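Local coordinates for pyruvate carboxylase protein (PDB 2QF7) that is a multidomain biotin-dependent carboxylase whose single chain joins an ATP-grasp biotin carboxylase part, a TIM-barrel domain and a biotin-carrier domain, at residues Lys16-Asn21 and Ile86-Leu91; Asn883-Asp888 and Asp915-Asp920. All blocks are in the same frame, centred on the assembly; numbering follows the deposited sequence.

Contact 1 of 2, residues Lys16-Asn21 and Ile86-Leu91; sequences KILVAN and IRVAKL
Leu18, in strand 16-19, sends its side chain toward helix 82-92 and meets it with a single methyl group at Val88 and Ala89. Its CB starts the approach but comes within 4.5 Å of nothing on residues 86-91. With CG anti to the backbone N (chi1 179°) the branch point is set, and the second torsion, 138°, turns CD1 rather than CD2 to the helix. CD2 stays back, whereas CD1 touches Val88 CG2 at 3.7 Å. The same CD1 lies 4.1 Å from Ala89 N, and its looser neighbour is Ala89 CB at 4.5 Å. The Leu18 and Val88 side chains cross at about a right angle, so a methyl meets a methyl with little parallel overlap.

More apolar side chains surround Leu18: Val41, Ile43 and Ile97 of the two flanking strands touch it, and Ile43 also reaches Val88. Ile17 and Val19 pack instead on helix 23-35, leaving Leu18 to the layer formed by helix 82-92, as expected of a parallel sheet covered by helices in a Rossmann-like alpha/beta domain. With no hydrogen bond crossing between the segments, strand and helix are held here by dispersion and by the exclusion of water from buried methyl groups.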
ATOM      1  N   LYS A  16      31.392 -42.510 -24.873  1.00 25.58           N
ATOM      2  CA  LYS A  16      30.777 -41.178 -24.793  1.00 24.99           C
ATOM      3  C   LYS A  16      29.997 -40.865 -26.064  1.00 23.54           C
ATOM      4  O   LYS A  16      30.550 -40.879 -27.148  1.00 23.90           O
ATOM      5  CB  LYS A  16      31.817 -40.074 -24.552  1.00 24.39           C
ATOM      6  CG  LYS A  16      31.186 -38.682 -24.285  1.00 23.63           C
ATOM      7  CD  LYS A  16      32.249 -37.586 -24.041  1.00 25.23           C
ATOM      8  CE  LYS A  16      32.819 -37.619 -22.609  1.00 23.91           C
ATOM      9  NZ  LYS A  16      33.660 -36.398 -22.351  1.00 21.93           N
ATOM     10  N   ILE A  17      28.716 -40.559 -25.915  1.00 22.46           N
ATOM     11  CA  ILE A  17      27.886 -40.236 -27.072  1.00 21.06           C
ATOM     12  C   ILE A  17      27.404 -38.790 -26.976  1.00 21.86           C
ATOM     13  O   ILE A  17      26.785 -38.408 -25.960  1.00 21.03           O
ATOM     14  CB  ILE A  17      26.630 -41.174 -27.146  1.00 23.05           C
ATOM     15  CG1 ILE A  17      27.046 -42.616 -27.468  1.00 20.40           C
ATOM     16  CG2 ILE A  17      25.542 -40.649 -28.164  1.00 21.07           C
ATOM     17  CD1 ILE A  17      25.890 -43.595 -27.193  1.00 19.41           C
ATOM     18  N   LEU A  18      27.641 -38.016 -28.034  1.00 20.82           N
ATOM     19  CA  LEU A  18      26.953 -36.736 -28.196  1.00 22.11           C
ATOM     20  C   LEU A  18      25.617 -36.897 -28.913  1.00 21.36           C
ATOM     21  O   LEU A  18      25.528 -37.516 -29.976  1.00 21.49           O
ATOM     22  CB  LEU A  18      27.812 -35.718 -28.948  1.00 20.83           C
ATOM     23  CG  LEU A  18      27.110 -34.388 -29.145  1.00 23.18           C
ATOM     24  CD1 LEU A  18      28.080 -33.246 -28.891  1.00 26.88           C
ATOM     25  CD2 LEU A  18      26.535 -34.303 -30.563  1.00 26.73           C
ATOM     26  N   VAL A  19      24.569 -36.321 -28.347  1.00 21.84           N
ATOM     27  CA  VAL A  19      23.281 -36.349 -29.019  1.00 21.57           C
ATOM     28  C   VAL A  19      23.104 -35.070 -29.756  1.00 21.53           C
ATOM     29  O   VAL A  19      23.008 -33.973 -29.143  1.00 21.55           O
ATOM     30  CB  VAL A  19      22.081 -36.638 -28.044  1.00 22.31           C
ATOM     31  CG1 VAL A  19      20.745 -36.676 -28.814  1.00 21.47           C
ATOM     32  CG2 VAL A  19      22.263 -37.967 -27.372  1.00 23.94           C
ATOM     33  N   ALA A  20      23.091 -35.190 -31.083  1.00 21.41           N
ATOM     34  CA  ALA A  20      22.947 -34.009 -31.927  1.00 21.61           C
ATOM     35  C   ALA A  20      21.448 -33.713 -32.108  1.00 21.26           C
ATOM     36  O   ALA A  20      20.923 -33.771 -33.224  1.00 22.58           O
ATOM     37  CB  ALA A  20      23.699 -34.189 -33.301  1.00 20.96           C
ATOM     38  N   ASN A  21      20.777 -33.425 -30.994  1.00 20.27           N
ATOM     39  CA  ASN A  21      19.350 -33.160 -30.988  1.00 20.15           C
ATOM     40  C   ASN A  21      18.910 -32.426 -29.670  1.00 20.66           C
ATOM     41  O   ASN A  21      19.735 -31.924 -28.924  1.00 20.82           O
ATOM     42  CB  ASN A  21      18.595 -34.496 -31.189  1.00 19.76           C
ATOM     43  CG  ASN A  21      17.361 -34.359 -32.088  1.00 21.46           C
ATOM     44  OD1 ASN A  21      16.425 -33.623 -31.770  1.00 20.06           O
ATOM     45  ND2 ASN A  21      17.375 -35.062 -33.226  1.00 19.21           N
ATOM     46  N   ILE A  86      30.099 -30.936 -35.086  1.00 21.61           N
ATOM     47  CA  ILE A  86      31.448 -31.509 -35.124  1.00 22.37           C
ATOM     48  C   ILE A  86      32.426 -30.800 -34.139  1.00 23.75           C
ATOM     49  O   ILE A  86      33.149 -31.475 -33.372  1.00 23.90           O
ATOM     50  CB  ILE A  86      32.004 -31.515 -36.569  1.00 22.61           C
ATOM     51  CG1 ILE A  86      31.179 -32.464 -37.483  1.00 23.34           C
ATOM     52  CG2 ILE A  86      33.493 -31.864 -36.595  1.00 23.06           C
ATOM     53  CD1 ILE A  86      30.811 -33.798 -36.860  1.00 23.45           C
ATOM     54  N   ARG A  87      32.425 -29.460 -34.133  1.00 22.85           N
ATOM     55  CA  ARG A  87      33.253 -28.691 -33.179  1.00 23.24           C
ATOM     56  C   ARG A  87      33.051 -29.147 -31.722  1.00 22.57           C
ATOM     57  O   ARG A  87      34.023 -29.425 -31.024  1.00 21.83           O
ATOM     58  CB  ARG A  87      32.996 -27.187 -33.301  1.00 22.56           C
ATOM     59  CG  ARG A  87      33.760 -26.343 -32.248  1.00 25.04           C
ATOM     60  CD  ARG A  87      33.359 -24.842 -32.268  1.00 25.22           C
ATOM     61  NE  ARG A  87      31.944 -24.702 -31.918  1.00 24.96           N
ATOM     62  CZ  ARG A  87      31.451 -24.588 -30.688  1.00 26.38           C
ATOM     63  NH1 ARG A  87      32.247 -24.606 -29.627  1.00 29.16           N
ATOM     64  NH2 ARG A  87      30.141 -24.478 -30.510  1.00 25.09           N
ATOM     65  N   VAL A  88      31.802 -29.217 -31.254  1.00 22.60           N
ATOM     66  CA  VAL A  88      31.547 -29.646 -29.881  1.00 23.28           C
ATOM     67  C   VAL A  88      31.813 -31.151 -29.664  1.00 23.48           C
ATOM     68  O   VAL A  88      32.229 -31.567 -28.565  1.00 23.31           O
ATOM     69  CB  VAL A  88      30.134 -29.180 -29.315  1.00 23.26           C
ATOM     70  CG1 VAL A  88      29.966 -27.657 -29.430  1.00 23.14           C
ATOM     71  CG2 VAL A  88      29.058 -29.814 -30.007  1.00 25.70           C
ATOM     72  N   ALA A  89      31.565 -31.966 -30.688  1.00 23.64           N
ATOM     73  CA  ALA A  89      31.899 -33.391 -30.596  1.00 23.96           C
ATOM     74  C   ALA A  89      33.417 -33.596 -30.378  1.00 24.44           C
ATOM     75  O   ALA A  89      33.836 -34.386 -29.525  1.00 24.92           O
ATOM     76  CB  ALA A  89      31.421 -34.103 -31.779  1.00 24.61           C
ATOM     77  N   LYS A  90      34.232 -32.846 -31.111  1.00 24.95           N
ATOM     78  CA  LYS A  90      35.680 -32.837 -30.896  1.00 25.88           C
ATOM     79  C   LYS A  90      36.071 -32.338 -29.507  1.00 26.38           C
ATOM     80  O   LYS A  90      36.816 -33.016 -28.794  1.00 27.15           O
ATOM     81  CB  LYS A  90      36.362 -32.012 -31.974  1.00 25.74           C
ATOM     82  CG  LYS A  90      36.447 -32.734 -33.291  1.00 26.97           C
ATOM     83  CD  LYS A  90      37.103 -31.839 -34.324  1.00 29.84           C
ATOM     84  CE  LYS A  90      37.492 -32.632 -35.549  1.00 33.48           C
ATOM     85  NZ  LYS A  90      37.679 -31.719 -36.704  1.00 32.75           N
ATOM     86  N   LEU A  91      35.554 -31.169 -29.116  1.00 26.43           N
ATOM     87  CA  LEU A  91      35.833 -30.576 -27.796  1.00 26.73           C
ATOM     88  C   LEU A  91      35.592 -31.592 -26.702  1.00 25.55           C
ATOM     89  O   LEU A  91      36.404 -31.760 -25.793  1.00 24.73           O
ATOM     90  CB  LEU A  91      34.883 -29.407 -27.502  1.00 27.57           C
ATOM     91  CG  LEU A  91      35.349 -27.966 -27.491  1.00 30.95           C
ATOM     92  CD1 LEU A  91      34.342 -27.168 -26.657  1.00 31.03           C
ATOM     93  CD2 LEU A  91      36.794 -27.810 -26.926  1.00 33.84           C
TER

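Contact 2 of 2, residues Asn883-Asp888 and Asp915-Asp920; sequences NQMFGD and DVVSPD
Met885 carries residues 883-888 onto Val916 and Val917, while its neighbours along the chain shape the end of helix 872-885. Asn883 comes first: its ND2 donates to Asp888 OD1 (3.0 Å, 162° at the hydrogen), meeting that oxygen from above the carboxylate plane although the acceptor lies close to the amide's own plane. Gln884 contributes its backbone oxygen, which accepts from Gly887 N.

Met885 then runs out almost fully extended to its sulfur, where a turn of 75° at chi3 swings the terminal methyl aside. SD rests on Val916 CG1 at 3.5 Å, the two side chains crossing at about a right angle, and CE lies 3.9 Å from the same CG1. Val917 runs past in the opposite direction, its CG1 also 3.9 Å from Met885 SD. Leu948 of helix 946-953 packs on all three side chains.

Phe886 follows, with Met885 CE above one face of its ring, toward the rim; the ring itself packs on Val899 and Met902 of helix 895-909. Gly887, at positive phi (108°), and Asp888, whose N reaches back to Asn883 O at 2.8 Å, complete a Schellman motif. Polar bonds within residues 883-888 thus shape the helix terminus, and Lys705 and Tyr706 bond to the carbonyls that follow it; between the two segments the contact is a thioether against two valines, with no hydrogen bond.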
ATOM      1  N   ASN A 883     -54.159   6.800   5.524  1.00 19.42           N
ATOM      2  CA  ASN A 883     -55.021   5.629   5.400  1.00 20.12           C
ATOM      3  C   ASN A 883     -56.522   6.001   5.390  1.00 19.91           C
ATOM      4  O   ASN A 883     -57.284   5.563   4.515  1.00 18.11           O
ATOM      5  CB  ASN A 883     -54.762   4.632   6.550  1.00 20.09           C
ATOM      6  CG  ASN A 883     -55.769   3.507   6.528  1.00 20.94           C
ATOM      7  OD1 ASN A 883     -55.850   2.778   5.531  1.00 22.92           O
ATOM      8  ND2 ASN A 883     -56.565   3.373   7.589  1.00 20.72           N
ATOM      9  N   GLN A 884     -56.940   6.856   6.332  1.00 21.47           N
ATOM     10  CA  GLN A 884     -58.341   7.279   6.395  1.00 22.27           C
ATOM     11  C   GLN A 884     -58.711   8.137   5.183  1.00 22.80           C
ATOM     12  O   GLN A 884     -59.819   8.035   4.643  1.00 22.82           O
ATOM     13  CB  GLN A 884     -58.640   8.070   7.690  1.00 23.74           C
ATOM     14  CG  GLN A 884     -58.626   7.234   9.011  1.00 26.00           C
ATOM     15  CD  GLN A 884     -59.648   6.089   9.052  1.00 33.07           C
ATOM     16  OE1 GLN A 884     -60.720   6.144   8.427  1.00 33.54           O
ATOM     17  NE2 GLN A 884     -59.301   5.031   9.776  1.00 33.69           N
ATOM     18  N   MET A 885     -57.788   8.988   4.751  1.00 22.16           N
ATOM     19  CA  MET A 885     -57.985   9.816   3.545  1.00 22.30           C
ATOM     20  C   MET A 885     -58.283   8.984   2.279  1.00 22.08           C
ATOM     21  O   MET A 885     -59.112   9.378   1.451  1.00 22.01           O
ATOM     22  CB  MET A 885     -56.775  10.727   3.317  1.00 21.26           C
ATOM     23  CG  MET A 885     -56.885  11.562   2.048  1.00 23.14           C
ATOM     24  SD  MET A 885     -55.429  12.579   1.825  1.00 24.26           S
ATOM     25  CE  MET A 885     -54.279  11.339   1.276  1.00 23.11           C
ATOM     26  N   PHE A 886     -57.578   7.864   2.128  1.00 22.31           N
ATOM     27  CA  PHE A 886     -57.793   6.900   1.037  1.00 21.97           C
ATOM     28  C   PHE A 886     -59.072   6.082   1.209  1.00 22.91           C
ATOM     29  O   PHE A 886     -59.442   5.310   0.317  1.00 22.04           O
ATOM     30  CB  PHE A 886     -56.576   5.962   0.910  1.00 22.19           C
ATOM     31  CG  PHE A 886     -55.340   6.635   0.365  1.00 21.35           C
ATOM     32  CD1 PHE A 886     -55.381   7.293  -0.864  1.00 23.88           C
ATOM     33  CD2 PHE A 886     -54.123   6.578   1.056  1.00 23.00           C
ATOM     34  CE1 PHE A 886     -54.253   7.924  -1.391  1.00 25.13           C
ATOM     35  CE2 PHE A 886     -52.975   7.175   0.534  1.00 21.67           C
ATOM     36  CZ  PHE A 886     -53.059   7.874  -0.711  1.00 23.82           C
ATOM     37  N   GLY A 887     -59.767   6.267   2.337  1.00 23.40           N
ATOM     38  CA  GLY A 887     -61.059   5.616   2.558  1.00 24.06           C
ATOM     39  C   GLY A 887     -60.992   4.492   3.588  1.00 25.44           C
ATOM     40  O   GLY A 887     -62.021   3.813   3.826  1.00 25.99           O
ATOM     41  N   ASP A 888     -59.813   4.319   4.218  1.00 24.08           N
ATOM     42  CA  ASP A 888     -59.530   3.256   5.194  1.00 23.92           C
ATOM     43  C   ASP A 888     -59.377   1.932   4.447  1.00 24.33           C
ATOM     44  O   ASP A 888     -60.358   1.239   4.139  1.00 25.22           O
ATOM     45  CB  ASP A 888     -60.583   3.183   6.333  1.00 23.82           C
ATOM     46  CG  ASP A 888     -60.133   2.284   7.487  1.00 25.89           C
ATOM     47  OD1 ASP A 888     -59.000   1.711   7.414  1.00 22.87           O
ATOM     48  OD2 ASP A 888     -60.915   2.140   8.464  1.00 23.77           O
ATOM     49  N   ASP A 915     -55.353  19.896   3.556  1.00 25.37           N
ATOM     50  CA  ASP A 915     -54.476  20.482   2.549  1.00 24.61           C
ATOM     51  C   ASP A 915     -54.407  19.562   1.334  1.00 24.22           C
ATOM     52  O   ASP A 915     -54.513  20.013   0.203  1.00 23.84           O
ATOM     53  CB  ASP A 915     -53.032  20.601   3.061  1.00 24.97           C
ATOM     54  CG  ASP A 915     -52.841  21.700   4.093  1.00 24.76           C
ATOM     55  OD1 ASP A 915     -53.645  22.632   4.130  1.00 23.03           O
ATOM     56  OD2 ASP A 915     -51.857  21.607   4.862  1.00 25.84           O
ATOM     57  N   VAL A 916     -54.149  18.287   1.576  1.00 23.14           N
ATOM     58  CA  VAL A 916     -54.028  17.303   0.486  1.00 23.44           C
ATOM     59  C   VAL A 916     -55.278  17.299  -0.415  1.00 23.97           C
ATOM     60  O   VAL A 916     -55.150  17.304  -1.634  1.00 24.23           O
ATOM     61  CB  VAL A 916     -53.691  15.883   1.004  1.00 22.77           C
ATOM     62  CG1 VAL A 916     -53.590  14.868  -0.142  1.00 21.29           C
ATOM     63  CG2 VAL A 916     -52.337  15.868   1.780  1.00 22.01           C
ATOM     64  N   VAL A 917     -56.477  17.326   0.163  1.00 24.73           N
ATOM     65  CA  VAL A 917     -57.689  17.182  -0.665  1.00 26.40           C
ATOM     66  C   VAL A 917     -58.281  18.502  -1.194  1.00 28.60           C
ATOM     67  O   VAL A 917     -59.068  18.498  -2.162  1.00 29.70           O
ATOM     68  CB  VAL A 917     -58.768  16.293   0.027  1.00 26.18           C
ATOM     69  CG1 VAL A 917     -58.157  14.959   0.427  1.00 23.87           C
ATOM     70  CG2 VAL A 917     -59.358  16.978   1.250  1.00 26.84           C
ATOM     71  N   SER A 918     -57.875  19.630  -0.604  1.00 30.33           N
ATOM     72  CA  SER A 918     -58.464  20.922  -0.908  1.00 32.42           C
ATOM     73  C   SER A 918     -58.313  21.335  -2.371  1.00 33.34           C
ATOM     74  O   SER A 918     -57.248  21.121  -2.958  1.00 32.91           O
ATOM     75  CB  SER A 918     -57.848  22.004  -0.028  1.00 33.10           C
ATOM     76  OG  SER A 918     -56.867  22.734  -0.742  1.00 35.42           O
ATOM     77  N   PRO A 919     -59.372  21.957  -2.955  1.00 34.83           N
ATOM     78  CA  PRO A 919     -59.277  22.500  -4.310  1.00 35.65           C
ATOM     79  C   PRO A 919     -58.302  23.664  -4.470  1.00 36.84           C
ATOM     80  O   PRO A 919     -57.989  24.026  -5.602  1.00 37.93           O
ATOM     81  CB  PRO A 919     -60.708  22.984  -4.609  1.00 36.09           C
ATOM     82  CG  PRO A 919     -61.346  23.194  -3.279  1.00 35.98           C
ATOM     83  CD  PRO A 919     -60.724  22.134  -2.384  1.00 34.65           C
ATOM     84  N   ASP A 920     -57.846  24.279  -3.380  1.00 37.51           N
ATOM     85  CA  ASP A 920     -56.968  25.458  -3.521  1.00 38.29           C
ATOM     86  C   ASP A 920     -55.537  25.313  -3.000  1.00 38.43           C
ATOM     87  O   ASP A 920     -54.845  26.310  -2.801  1.00 38.71           O
ATOM     88  CB  ASP A 920     -57.608  26.781  -3.022  1.00 39.37           C
ATOM     89  CG  ASP A 920     -59.024  26.609  -2.475  1.00 40.83           C
ATOM     90  OD1 ASP A 920     -59.192  25.988  -1.395  1.00 43.68           O
ATOM     91  OD2 ASP A 920     -59.962  27.127  -3.119  1.00 40.84           O
TER

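Overall arrangement
From the N terminus, contact 1 closes first: 64 residues, of which 25 are helix, 9 strand and the rest loop or turn, separate its segments, and it ties a central strand of the five-stranded parallel sheet to a helix in the biotin carboxylase N-terminal region. The chain then passes through the ATP-grasp region and the eight-stranded barrel before contact 2 opens. That contact closes a shorter, mainly helical loop of 26 residues and brings two helix ends together in the conserved carboxylase region. The loops follow in series, neither nesting nor crossing. The centres of contact 1 and contact 2 are about 104 Å apart, on opposite sides of the chain's centre.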